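Local coordinates for TarM (Staphylococcus aureus subsp. aureus 21178, PDB 4X7R), which is a glycosyltransferase of the GT-B fold, with uridine-5'-diphosphate bound in the cleft between its two Rossmann-like domains, at residues A[10-13]-A[14-17]; A[22-25]-A[26-30]; A[45-48]-A[49-53]; A[472-475]-A[476-480]. The protein carries 1 engineered substitution. All coordinates share one frame; numbering follows the deposited sequence.

Contact 1. Residues A[10-13]-A[14-17]; sequences ELDV and NKGG. With SGN (2-deoxy-6-O-sulfo-2-(sulfoamino)-alpha-D-glucopyranose), chain C; UDP (uridine-5'-diphosphate), chain E; 3YW ((2S)-2,3-dihydroxypropyl 2-acetamido-2-deoxy-alpha-D-glucopyranoside), chain F.
V13 O and N14 ND2 form a 2.7 Å hydrogen bond between adjacent residues. The bond is straight at the hydrogen (172°) and V13 O lies in the plane of the N14 amide. The donor, however, stands well above the V13 carbonyl plane, at a C=O...N angle of 101°, and not on a lone pair. N14 manages this by turning its amide back beside its own backbone N (chi1 -79°). D12 braces the bend in two ways: OD1 accepts from V13 N at 2.9 Å, on the anti side though well tilted out of the carboxylate plane, and a water donates to D12 O (2.8 Å) while accepting from K15 N. K15 bends at chi2 and chi4 and folds back over this bend, its NZ 3.6 Å from D12 CB. NZ and D12 OD2 remain 4.2 Å apart, an attraction short of a salt bridge. E10 crosses the K15 chain at about a right angle, but its carboxylate is paired with K44. Beyond K15 the backbone turns to the ligands: G16 N donates to SGN O5S at 2.6 Å and G17 N to UDP O2B at 2.8 Å. G16 is the N-cap of helix 17-31, whose positive end would favour both anions. The segment is the glycine-bearing loop between the first strand and first helix of the N-terminal Rossmann-like domain, lining the interdomain cleft of a GT-B enzyme.

Contact 2. Residues A[22-25]-A[26-30]; sequences MFNR and SKEFY
N24 and K27 lie side by side and point the same way, starting a polar cluster along one flank of the helix. K27 NZ reaches N24 OD1 at 3.3 Å, a weak hydrogen bond. Its stronger partner is E28 OE2, a salt bridge of 2.8 Å in which the ammonium comes from above the carboxylate plane. A water completes the ring of contacts, accepting from N24 ND2 and donating to E28 OE2 at 2.6 Å, so that this one carboxylate oxygen is held by both ammonium and water. K27 NZ also lies near K307 NZ, a charge that E28 may offset. Apart from this cluster, the S26 side chain makes polar bonds of its own, from OG to A36 O and T64 OG1.

Apolar contact dominates on another flank, where R25 and F29 run alongside each other. R25 CG, anti to the backbone N (chi1 -161°), leads the chain past the F29 ring, and CD settles obliquely 3.4 Å from F29 CE2. Guanidinium and ring planes are 56° apart, and the charged end passes on to a salt bridge with D226. W487 meets the F29 ring edge-to-face.

Main-chain bonds carry the rest. S26 N, K27 N, E28 N and F29 N donate to the carbonyls four residues earlier; the first of these, S26 N to M22 O, measures 2.9 Å. With M22, S26 and F29 set against strand 3-7, this is the regular alpha-helix of the beta-alpha-beta unit formed by strand 3-7, helix 17-31 and strand 36-40 in a Rossmann-like domain.

Contact 3. Residues A[45-48]-A[49-53]; sequences GNYD and EIIKA
D48 and K52 cross at a slant, one helical turn apart, as an i to i+4 salt bridge. D48 CG swings opposite its own amide nitrogen (chi1 178°), leaning the carboxylate forward along the helix to meet the lysine. OD1 stands 3.5 Å from K52 NZ but only 3.3 Å from K52 CE, so the methylene next to the ammonium shares the contact. E49 approaches the same carboxylate from another direction: its OE1 comes to 3.5 Å from D48 OD2, and the two carboxylate planes are nearly perpendicular (89°).

On the inner flank the Y47 ring slants across I50 and I51. Its CD1 lies 4.2 Å from I50 CB and 4.5 Å from I51 CG1, and its hydroxyl is bound to D42 and to L11 N. N46 sits at the N-cap position without capping through its side chain; OD1 instead lies 4.1 Å from I50 CG1. The first turn is loosely bonded: N46 O receives weak bonds from E49 N and I50 N, whereas I51 N to Y47 O (3.0 Å, 172°) is sound.

The two acids at the helix start probably interact favourably with its positive end, and K52 may ease their mutual repulsion on this exposed side.

Contact 4. Residues A[472-475]-A[476-480]; sequences ENII and EKYST
N473 OD1 accepts a 2.8 Å hydrogen bond from K477 NZ, one turn further along. The ammonium lies in the amide carbonyl plane and close to the C=O direction, at a C=O...N angle of 158°. A chi1 of -161° lays the amide of N473 alongside the helix. K477 runs out extended and bends only at chi4, curling NZ onto the oxygen while CD and CE pass beside it. The amide N at the other end makes a weak bond to F431 O, at the end of helix 428-431.

E476 meets the preceding turn chiefly through its backbone and CB. Its N donates to E472 O at 3.1 Å, and CB sits 3.4 Å from that same oxygen, while the extended side chain carries the carboxylate outward. Here helix 460-477 ends: Y478 is the first residue to leave helical geometry, and S479 is the N-cap of helix 480-492, its OG bonded to S482 OG. This break between the last two helices sends the chain out of the C-terminal domain and back against the N-terminal one, as in other GT-B proteins.

Y478 is still held by the last turn. Its N donates to I474 O at 2.9 Å, and that oxygen also lies at the ring edge, 3.5 Å from Y478 CD2. I474 CD1 packs 4.1 Å from Y478 CE2. Beyond this pair, F431 touches both side chains, and I474 also rests against I410, M413 and I414 of helix 407-414.

How the contacts relate
Contacts 1, 2 and 3 follow one another in the N-terminal Rossmann-like domain: the loop after strand 3-7, the helix it leads into, and helix 47-56 after strand 36-40. Contact 1 touches both neighbours. L11 CD2 packs on F23 CZ at 3.8 Å, and D12 OD1 on I50 CD1 at 3.4 Å; the loop that meets the ligands is thus backed by two helices. The centres of contacts 2 and 3 are 20 Å apart and the two do not touch. Contact 4, last in the chain, lies about 34 Å from contact 3 between centres, yet touches contact 2 by packing of T480 CG2 on E28 OE1, where helix 480-492 returns to the N-terminal domain.

Contact 1. Residues A[10-13]-A[14-17]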
loop_
_atom_site.group_PDB
_atom_site.type_symbol
_atom_site.label_atom_id
_atom_site.label_comp_id
_atom_site.label_asym_id
_atom_site.label_seq_id
_atom_site.Cartn_x
_atom_site.Cartn_y
_atom_site.Cartn_z
ATOM N N GLU A 10 -6.521 -1.434 1.375
ATOM C CA GLU A 10 -6.573 -0.248 2.238
ATOM C C GLU A 10 -5.778 0.893 1.654
ATOM O O GLU A 10 -4.994 0.702 0.711
ATOM C CB GLU A 10 -5.922 -0.578 3.601
ATOM C CG GLU A 10 -4.397 -0.731 3.556
ATOM C CD GLU A 10 -3.691 -0.855 4.893
ATOM O OE1 GLU A 10 -3.936 -0.029 5.801
ATOM O OE2 GLU A 10 -2.823 -1.745 4.998
ATOM N N LEU A 11 -5.943 2.077 2.261
ATOM C CA LEU A 11 -5.171 3.288 1.996
ATOM C C LEU A 11 -4.544 3.684 3.318
ATOM O O LEU A 11 -5.180 3.572 4.362
ATOM C CB LEU A 11 -6.033 4.454 1.475
ATOM C CG LEU A 11 -6.584 4.366 0.047
ATOM C CD1 LEU A 11 -7.347 5.622 -0.292
ATOM C CD2 LEU A 11 -5.466 4.109 -0.991
ATOM N N ASP A 12 -3.291 4.107 3.277
ATOM C CA ASP A 12 -2.543 4.582 4.427
ATOM C C ASP A 12 -1.463 5.568 3.991
ATOM O O ASP A 12 -1.170 5.663 2.795
ATOM C CB ASP A 12 -1.976 3.429 5.294
ATOM C CG ASP A 12 -2.024 3.767 6.781
ATOM O OD1 ASP A 12 -2.198 4.958 7.116
ATOM O OD2 ASP A 12 -1.909 2.841 7.603
ATOM N N VAL A 13 -0.874 6.290 4.958
ATOM C CA VAL A 13 0.127 7.351 4.763
ATOM C C VAL A 13 1.570 6.944 4.439
ATOM O O VAL A 13 2.339 7.803 3.982
ATOM C CB VAL A 13 0.088 8.422 5.882
ATOM C CG1 VAL A 13 -1.256 9.136 5.911
ATOM C CG2 VAL A 13 0.426 7.815 7.243
ATOM N N ASN A 14 2.007 5.731 4.743
ATOM C CA ASN A 14 3.427 5.529 4.391
ATOM C C ASN A 14 3.606 4.372 3.408
ATOM O O ASN A 14 4.389 3.458 3.657
ATOM C CB ASN A 14 4.331 5.445 5.654
ATOM C CG ASN A 14 4.721 6.757 6.359
ATOM O OD1 ASN A 14 5.516 6.739 7.313
ATOM N ND2 ASN A 14 4.207 7.923 5.939
ATOM N N LYS A 15 2.842 4.407 2.295
ATOM C CA LYS A 15 2.818 3.337 1.290
ATOM C C LYS A 15 3.734 3.551 0.068
ATOM O O LYS A 15 4.337 4.612 -0.097
ATOM C CB LYS A 15 1.361 3.010 0.868
ATOM C CG LYS A 15 0.445 2.535 2.005
ATOM C CD LYS A 15 0.660 1.068 2.345
ATOM C CE LYS A 15 0.078 0.670 3.677
ATOM N NZ LYS A 15 0.862 1.234 4.814
ATOM N N GLY A 16 3.818 2.514 -0.764
ATOM C CA GLY A 16 4.634 2.458 -1.966
ATOM C C GLY A 16 3.900 2.724 -3.263
ATOM O O GLY A 16 2.914 3.473 -3.304
ATOM N N GLY A 17 4.404 2.104 -4.329
ATOM C CA GLY A 17 3.984 2.354 -5.701
ATOM C C GLY A 17 2.577 2.027 -6.100
ATOM O O GLY A 17 2.037 2.717 -6.957
HETATM C C1 SGN C . 1.417 -5.541 -0.062
HETATM C C2 SGN C . 2.894 -5.392 0.406
HETATM C C3 SGN C . 3.100 -4.116 1.278
HETATM C C4 SGN C . 2.461 -2.866 0.640
HETATM C C5 SGN C . 1.016 -3.150 0.163
HETATM C C6 SGN C . 0.408 -1.939 -0.541
HETATM N N2 SGN C . 3.319 -6.600 1.129
HETATM O O3 SGN C . 4.507 -3.859 1.465
HETATM O O4 SGN C . 2.459 -1.767 1.573
HETATM O O5 SGN C . 0.967 -4.321 -0.729
HETATM O O6 SGN C . 1.238 -1.608 -1.652
HETATM S S1 SGN C . 4.349 -7.594 0.153
HETATM O O1S SGN C . 5.654 -6.848 -0.134
HETATM O O2S SGN C . 3.657 -7.953 -1.176
HETATM O O3S SGN C . 4.624 -8.875 0.953
HETATM S S2 SGN C . 1.869 -0.228 -1.767
HETATM O O4S SGN C . 2.885 -0.306 -2.918
HETATM O O5S SGN C . 2.582 0.203 -0.489
HETATM O O6S SGN C . 0.731 0.741 -2.083
HETATM N N1 UDP E . 7.775 6.381 -1.754
HETATM C C2 UDP E . 7.691 7.597 -1.102
HETATM N N3 UDP E . 8.498 7.722 0.004
HETATM C C4 UDP E . 9.344 6.770 0.530
HETATM C C5 UDP E . 9.343 5.511 -0.169
HETATM C C6 UDP E . 8.578 5.357 -1.267
HETATM O O2 UDP E . 6.958 8.504 -1.472
HETATM O O4 UDP E . 10.045 7.055 1.519
HETATM C "C1'" UDP E . 7.072 6.276 -3.058
HETATM C "C2'" UDP E . 7.938 6.634 -4.264
HETATM O "O2'" UDP E . 7.931 8.032 -4.497
HETATM C "C3'" UDP E . 7.229 5.867 -5.382
HETATM C "C4'" UDP E . 6.703 4.626 -4.668
HETATM O "O4'" UDP E . 6.663 4.941 -3.256
HETATM O "O3'" UDP E . 6.203 6.573 -6.081
HETATM C "C5'" UDP E . 7.511 3.375 -4.898
HETATM O "O5'" UDP E . 7.216 2.934 -6.242
HETATM P PA UDP E . 7.921 1.707 -6.998
HETATM O O1A UDP E . 7.135 1.377 -8.208
HETATM O O2A UDP E . 9.356 2.118 -7.365
HETATM O O3A UDP E . 7.958 0.488 -6.021
HETATM P PB UDP E . 6.832 -0.245 -5.143
HETATM O O1B UDP E . 5.528 -0.261 -5.898
HETATM O O2B UDP E . 6.640 0.483 -3.808
HETATM O O3B UDP E . 7.259 -1.680 -4.903
HETATM O O3A 3YW F . 2.243 -6.010 -4.111
HETATM C C4A 3YW F . 2.876 -2.647 -5.637
HETATM C C5A 3YW F . 3.160 -3.940 -4.913
HETATM O O5 3YW F . 3.278 -1.348 -8.396
HETATM C C6A 3YW F . 1.955 -4.848 -4.873
HETATM C C5 3YW F . 3.997 -0.212 -8.895
HETATM C C6 3YW F . 2.971 0.707 -9.514
HETATM C C4 3YW F . 5.075 -0.704 -9.857
HETATM O O6 3YW F . 2.250 0.073 -10.560
HETATM C C3 3YW F . 6.096 -1.510 -9.059
HETATM O O4 3YW F . 5.734 0.403 -10.464
HETATM O O3 3YW F . 7.128 -2.030 -9.898
HETATM O O7 3YW F . 6.678 -5.119 -8.189
HETATM C C7 3YW F . 6.938 -4.309 -7.306
HETATM C C8 3YW F . 7.960 -4.591 -6.245
HETATM N N2 3YW F . 6.336 -3.121 -7.235
HETATM C C2 3YW F . 5.427 -2.627 -8.257
HETATM C C1 3YW F . 4.054 -2.282 -7.652
HETATM O O1 3YW F . 4.024 -2.076 -6.269
HETATM O O2 3YW F . 3.584 -3.641 -3.583
HETATM O O HOH W 1 0.994 6.463 1.238
#

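Contact 2. Residues A[22-25]-A[26-30]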
loop_
_atom_site.group_PDB
_atom_site.type_symbol
_atom_site.label_atom_id
_atom_site.label_comp_id
_atom_site.label_asym_id
_atom_site.label_seq_id
_atom_site.Cartn_x
_atom_site.Cartn_y
_atom_site.Cartn_z
ATOM N N MET A 22 -2.402 4.490 -8.090
ATOM C CA MET A 22 -3.849 4.647 -8.034
ATOM C C MET A 22 -4.213 6.121 -7.860
ATOM O O MET A 22 -5.121 6.602 -8.530
ATOM C CB MET A 22 -4.445 3.820 -6.881
ATOM C CG MET A 22 -4.288 2.333 -7.065
ATOM S SD MET A 22 -4.999 1.414 -5.670
ATOM C CE MET A 22 -6.755 1.627 -6.031
ATOM N N PHE A 23 -3.491 6.838 -6.973
ATOM C CA PHE A 23 -3.701 8.270 -6.708
ATOM C C PHE A 23 -3.452 9.129 -7.961
ATOM O O PHE A 23 -4.203 10.083 -8.232
ATOM C CB PHE A 23 -2.771 8.749 -5.572
ATOM C CG PHE A 23 -3.042 8.228 -4.175
ATOM C CD1 PHE A 23 -4.343 7.986 -3.741
ATOM C CD2 PHE A 23 -1.996 8.022 -3.275
ATOM C CE1 PHE A 23 -4.592 7.516 -2.447
ATOM C CE2 PHE A 23 -2.248 7.559 -1.981
ATOM C CZ PHE A 23 -3.545 7.314 -1.575
ATOM N N ASN A 24 -2.369 8.812 -8.705
ATOM C CA ASN A 24 -2.033 9.546 -9.911
ATOM C C ASN A 24 -3.011 9.191 -11.028
ATOM O O ASN A 24 -3.413 10.086 -11.767
ATOM C CB ASN A 24 -0.573 9.313 -10.347
ATOM C CG ASN A 24 -0.142 10.320 -11.382
ATOM O OD1 ASN A 24 -0.399 11.510 -11.240
ATOM N ND2 ASN A 24 0.514 9.876 -12.446
ATOM N N ARG A 25 -3.431 7.912 -11.118
ATOM C CA ARG A 25 -4.426 7.469 -12.105
ATOM C C ARG A 25 -5.749 8.177 -11.860
ATOM O O ARG A 25 -6.426 8.549 -12.807
ATOM C CB ARG A 25 -4.638 5.944 -12.035
ATOM C CG ARG A 25 -5.293 5.393 -13.317
ATOM C CD ARG A 25 -5.780 3.968 -13.220
ATOM N NE ARG A 25 -4.716 3.052 -12.798
ATOM C CZ ARG A 25 -4.886 2.083 -11.909
ATOM N NH1 ARG A 25 -6.064 1.905 -11.331
ATOM N NH2 ARG A 25 -3.871 1.300 -11.571
ATOM N N SER A 26 -6.134 8.342 -10.576
ATOM C CA SER A 26 -7.388 9.023 -10.231
ATOM C C SER A 26 -7.325 10.460 -10.705
ATOM O O SER A 26 -8.268 10.946 -11.346
ATOM C CB SER A 26 -7.633 8.971 -8.727
ATOM O OG SER A 26 -8.813 9.700 -8.474
ATOM N N LYS A 27 -6.200 11.140 -10.436
ATOM C CA LYS A 27 -6.002 12.532 -10.882
ATOM C C LYS A 27 -6.152 12.642 -12.414
ATOM O O LYS A 27 -6.840 13.531 -12.894
ATOM C CB LYS A 27 -4.626 13.066 -10.440
ATOM C CG LYS A 27 -4.390 14.505 -10.915
ATOM C CD LYS A 27 -2.948 14.871 -11.032
ATOM C CE LYS A 27 -2.513 14.987 -12.470
ATOM N NZ LYS A 27 -1.167 14.370 -12.676
ATOM N N GLU A 28 -5.552 11.703 -13.162
ATOM C CA GLU A 28 -5.621 11.712 -14.637
ATOM C C GLU A 28 -7.029 11.466 -15.175
ATOM O O GLU A 28 -7.438 12.171 -16.086
ATOM C CB GLU A 28 -4.575 10.774 -15.257
ATOM C CG GLU A 28 -3.143 11.247 -15.034
ATOM C CD GLU A 28 -2.761 12.626 -15.557
ATOM O OE1 GLU A 28 -3.506 13.196 -16.389
ATOM O OE2 GLU A 28 -1.697 13.134 -15.136
ATOM N N PHE A 29 -7.786 10.492 -14.586
ATOM C CA PHE A 29 -9.162 10.250 -15.029
ATOM C C PHE A 29 -10.092 11.452 -14.731
ATOM O O PHE A 29 -10.893 11.835 -15.588
ATOM C CB PHE A 29 -9.713 8.912 -14.496
ATOM C CG PHE A 29 -9.104 7.661 -15.112
ATOM C CD1 PHE A 29 -8.871 7.580 -16.487
ATOM C CD2 PHE A 29 -8.878 6.522 -14.336
ATOM C CE1 PHE A 29 -8.350 6.411 -17.058
ATOM C CE2 PHE A 29 -8.430 5.338 -14.920
ATOM C CZ PHE A 29 -8.120 5.302 -16.266
ATOM N N TYR A 30 -9.943 12.079 -13.548
ATOM C CA TYR A 30 -10.712 13.264 -13.179
ATOM C C TYR A 30 -10.429 14.422 -14.143
ATOM O O TYR A 30 -11.361 15.123 -14.533
ATOM C CB TYR A 30 -10.422 13.678 -11.726
ATOM C CG TYR A 30 -11.421 13.126 -10.732
ATOM C CD1 TYR A 30 -12.704 13.662 -10.632
ATOM C CD2 TYR A 30 -11.082 12.081 -9.881
ATOM C CE1 TYR A 30 -13.628 13.158 -9.712
ATOM C CE2 TYR A 30 -11.999 11.569 -8.956
ATOM C CZ TYR A 30 -13.267 12.117 -8.872
ATOM O OH TYR A 30 -14.182 11.601 -7.990
HETATM O O HOH W 2 0.428 11.671 -14.557
#

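Contact 3. Residues A[45-48]-A[49-53]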
loop_
_atom_site.group_PDB
_atom_site.type_symbol
_atom_site.label_atom_id
_atom_site.label_comp_id
_atom_site.label_asym_id
_atom_site.label_seq_id
_atom_site.Cartn_x
_atom_site.Cartn_y
_atom_site.Cartn_z
ATOM N N GLY A 45 -10.376 2.557 12.668
ATOM C CA GLY A 45 -11.159 3.383 13.568
ATOM C C GLY A 45 -11.019 4.864 13.226
ATOM O O GLY A 45 -11.922 5.643 13.528
ATOM N N ASN A 46 -9.901 5.276 12.558
ATOM C CA ASN A 46 -9.585 6.673 12.204
ATOM C C ASN A 46 -9.344 6.918 10.680
ATOM O O ASN A 46 -8.393 7.620 10.317
ATOM C CB ASN A 46 -8.345 7.115 13.005
ATOM C CG ASN A 46 -7.032 6.452 12.587
ATOM O OD1 ASN A 46 -6.994 5.379 11.968
ATOM N ND2 ASN A 46 -5.920 7.111 12.868
ATOM N N TYR A 47 -10.207 6.384 9.804
ATOM C CA TYR A 47 -10.036 6.571 8.360
ATOM C C TYR A 47 -10.088 8.026 7.883
ATOM O O TYR A 47 -9.314 8.420 6.997
ATOM C CB TYR A 47 -10.989 5.701 7.538
ATOM C CG TYR A 47 -10.262 4.691 6.686
ATOM C CD1 TYR A 47 -9.180 5.068 5.889
ATOM C CD2 TYR A 47 -10.671 3.361 6.649
ATOM C CE1 TYR A 47 -8.490 4.132 5.121
ATOM C CE2 TYR A 47 -10.008 2.425 5.859
ATOM C CZ TYR A 47 -8.925 2.821 5.089
ATOM O OH TYR A 47 -8.236 1.898 4.348
ATOM N N ASP A 48 -10.977 8.827 8.499
ATOM C CA ASP A 48 -11.158 10.253 8.221
ATOM C C ASP A 48 -9.827 11.006 8.371
ATOM O O ASP A 48 -9.485 11.809 7.506
ATOM C CB ASP A 48 -12.277 10.816 9.140
ATOM C CG ASP A 48 -12.579 12.303 9.032
ATOM O OD1 ASP A 48 -12.529 12.846 7.893
ATOM O OD2 ASP A 48 -12.917 12.919 10.078
ATOM N N GLU A 49 -9.041 10.683 9.407
ATOM C CA GLU A 49 -7.725 11.295 9.637
ATOM C C GLU A 49 -6.664 10.864 8.615
ATOM O O GLU A 49 -5.757 11.655 8.319
ATOM C CB GLU A 49 -7.231 11.050 11.076
ATOM C CG GLU A 49 -8.012 11.781 12.168
ATOM C CD GLU A 49 -8.563 13.171 11.864
ATOM O OE1 GLU A 49 -9.788 13.269 11.627
ATOM O OE2 GLU A 49 -7.789 14.157 11.887
ATOM N N ILE A 50 -6.747 9.609 8.104
ATOM C CA ILE A 50 -5.798 9.076 7.108
ATOM C C ILE A 50 -6.002 9.851 5.791
ATOM O O ILE A 50 -5.034 10.362 5.218
ATOM C CB ILE A 50 -5.950 7.534 6.906
ATOM C CG1 ILE A 50 -5.795 6.694 8.225
ATOM C CG2 ILE A 50 -5.076 7.009 5.755
ATOM C CD1 ILE A 50 -4.427 6.728 8.940
ATOM N N ILE A 51 -7.266 9.951 5.341
ATOM C CA ILE A 51 -7.648 10.649 4.118
ATOM C C ILE A 51 -7.201 12.127 4.102
ATOM O O ILE A 51 -6.525 12.552 3.142
ATOM C CB ILE A 51 -9.145 10.420 3.771
ATOM C CG1 ILE A 51 -9.480 8.903 3.583
ATOM C CG2 ILE A 51 -9.583 11.254 2.558
ATOM C CD1 ILE A 51 -8.472 8.058 2.606
ATOM N N LYS A 52 -7.504 12.878 5.193
ATOM C CA LYS A 52 -7.115 14.276 5.350
ATOM C C LYS A 52 -5.606 14.422 5.222
ATOM O O LYS A 52 -5.152 15.316 4.511
ATOM C CB LYS A 52 -7.562 14.844 6.717
ATOM C CG LYS A 52 -9.057 15.035 6.898
ATOM C CD LYS A 52 -9.338 15.695 8.247
ATOM C CE LYS A 52 -10.757 15.527 8.741
ATOM N NZ LYS A 52 -11.740 16.294 7.928
ATOM N N ALA A 53 -4.826 13.524 5.885
ATOM C CA ALA A 53 -3.362 13.547 5.850
ATOM C C ALA A 53 -2.822 13.312 4.432
ATOM O O ALA A 53 -1.945 14.054 4.003
ATOM C CB ALA A 53 -2.797 12.510 6.808
#

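Contact 4. Residues A[472-475]-A[476-480]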
loop_
_atom_site.group_PDB
_atom_site.type_symbol
_atom_site.label_atom_id
_atom_site.label_comp_id
_atom_site.label_asym_id
_atom_site.label_seq_id
_atom_site.Cartn_x
_atom_site.Cartn_y
_atom_site.Cartn_z
ATOM N N GLU A 472 13.977 13.557 -20.822
ATOM C CA GLU A 472 13.610 13.598 -22.229
ATOM C C GLU A 472 13.008 12.259 -22.679
ATOM O O GLU A 472 11.994 12.258 -23.376
ATOM C CB GLU A 472 14.866 13.869 -23.047
ATOM C CG GLU A 472 14.782 15.063 -23.965
ATOM C CD GLU A 472 16.117 15.427 -24.588
ATOM O OE1 GLU A 472 16.692 14.592 -25.329
ATOM O OE2 GLU A 472 16.592 16.555 -24.329
ATOM N N ASN A 473 13.634 11.119 -22.274
ATOM C CA ASN A 473 13.172 9.773 -22.619
ATOM C C ASN A 473 11.843 9.450 -21.969
ATOM O O ASN A 473 11.008 8.819 -22.607
ATOM C CB ASN A 473 14.214 8.700 -22.263
ATOM C CG ASN A 473 13.982 7.391 -23.002
ATOM O OD1 ASN A 473 13.735 7.356 -24.210
ATOM N ND2 ASN A 473 14.059 6.284 -22.308
ATOM N N ILE A 474 11.625 9.900 -20.715
ATOM C CA ILE A 474 10.353 9.658 -20.004
ATOM C C ILE A 474 9.221 10.448 -20.654
ATOM O O ILE A 474 8.149 9.894 -20.918
ATOM C CB ILE A 474 10.440 9.875 -18.452
ATOM C CG1 ILE A 474 11.545 8.993 -17.788
ATOM C CG2 ILE A 474 9.076 9.688 -17.765
ATOM C CD1 ILE A 474 11.527 7.467 -18.102
ATOM N N ILE A 475 9.469 11.744 -20.924
ATOM C CA ILE A 475 8.497 12.645 -21.558
ATOM C C ILE A 475 8.059 12.028 -22.891
ATOM O O ILE A 475 6.872 11.862 -23.123
ATOM C CB ILE A 475 9.089 14.081 -21.707
ATOM C CG1 ILE A 475 9.114 14.790 -20.337
ATOM C CG2 ILE A 475 8.324 14.911 -22.750
ATOM C CD1 ILE A 475 9.948 16.087 -20.294
ATOM N N GLU A 476 9.020 11.606 -23.704
ATOM C CA GLU A 476 8.723 11.033 -24.998
ATOM C C GLU A 476 7.938 9.720 -24.988
ATOM O O GLU A 476 6.998 9.569 -25.771
ATOM C CB GLU A 476 10.002 10.882 -25.791
ATOM C CG GLU A 476 9.732 10.537 -27.225
ATOM C CD GLU A 476 10.989 10.220 -28.008
ATOM O OE1 GLU A 476 12.050 10.820 -27.709
ATOM O OE2 GLU A 476 10.907 9.373 -28.928
ATOM N N LYS A 477 8.301 8.787 -24.113
ATOM C CA LYS A 477 7.701 7.472 -24.144
ATOM C C LYS A 477 6.526 7.205 -23.223
ATOM O O LYS A 477 5.866 6.174 -23.391
ATOM C CB LYS A 477 8.799 6.399 -24.024
ATOM C CG LYS A 477 9.834 6.487 -25.167
ATOM C CD LYS A 477 10.925 5.432 -25.014
ATOM C CE LYS A 477 11.765 5.234 -26.259
ATOM N NZ LYS A 477 12.549 6.448 -26.600
ATOM N N TYR A 478 6.229 8.121 -22.274
ATOM C CA TYR A 478 5.139 7.920 -21.324
ATOM C C TYR A 478 4.120 9.075 -21.300
ATOM O O TYR A 478 3.703 9.533 -20.223
ATOM C CB TYR A 478 5.716 7.643 -19.924
ATOM C CG TYR A 478 6.578 6.415 -19.886
ATOM C CD1 TYR A 478 6.014 5.153 -19.739
ATOM C CD2 TYR A 478 7.945 6.490 -20.148
ATOM C CE1 TYR A 478 6.791 3.998 -19.801
ATOM C CE2 TYR A 478 8.740 5.343 -20.169
ATOM C CZ TYR A 478 8.159 4.105 -19.959
ATOM O OH TYR A 478 8.922 2.975 -20.016
ATOM N N SER A 479 3.688 9.526 -22.487
ATOM C CA SER A 479 2.728 10.630 -22.552
ATOM C C SER A 479 1.399 10.242 -21.901
ATOM O O SER A 479 0.929 9.123 -22.071
ATOM C CB SER A 479 2.526 11.103 -23.988
ATOM O OG SER A 479 1.654 10.247 -24.700
ATOM N N THR A 480 0.823 11.167 -21.145
ATOM C CA THR A 480 -0.463 11.018 -20.459
ATOM C C THR A 480 -1.548 10.721 -21.500
ATOM O O THR A 480 -2.430 9.891 -21.249
ATOM C CB THR A 480 -0.757 12.319 -19.712
ATOM O OG1 THR A 480 0.217 12.430 -18.676
ATOM C CG2 THR A 480 -2.136 12.351 -19.111
#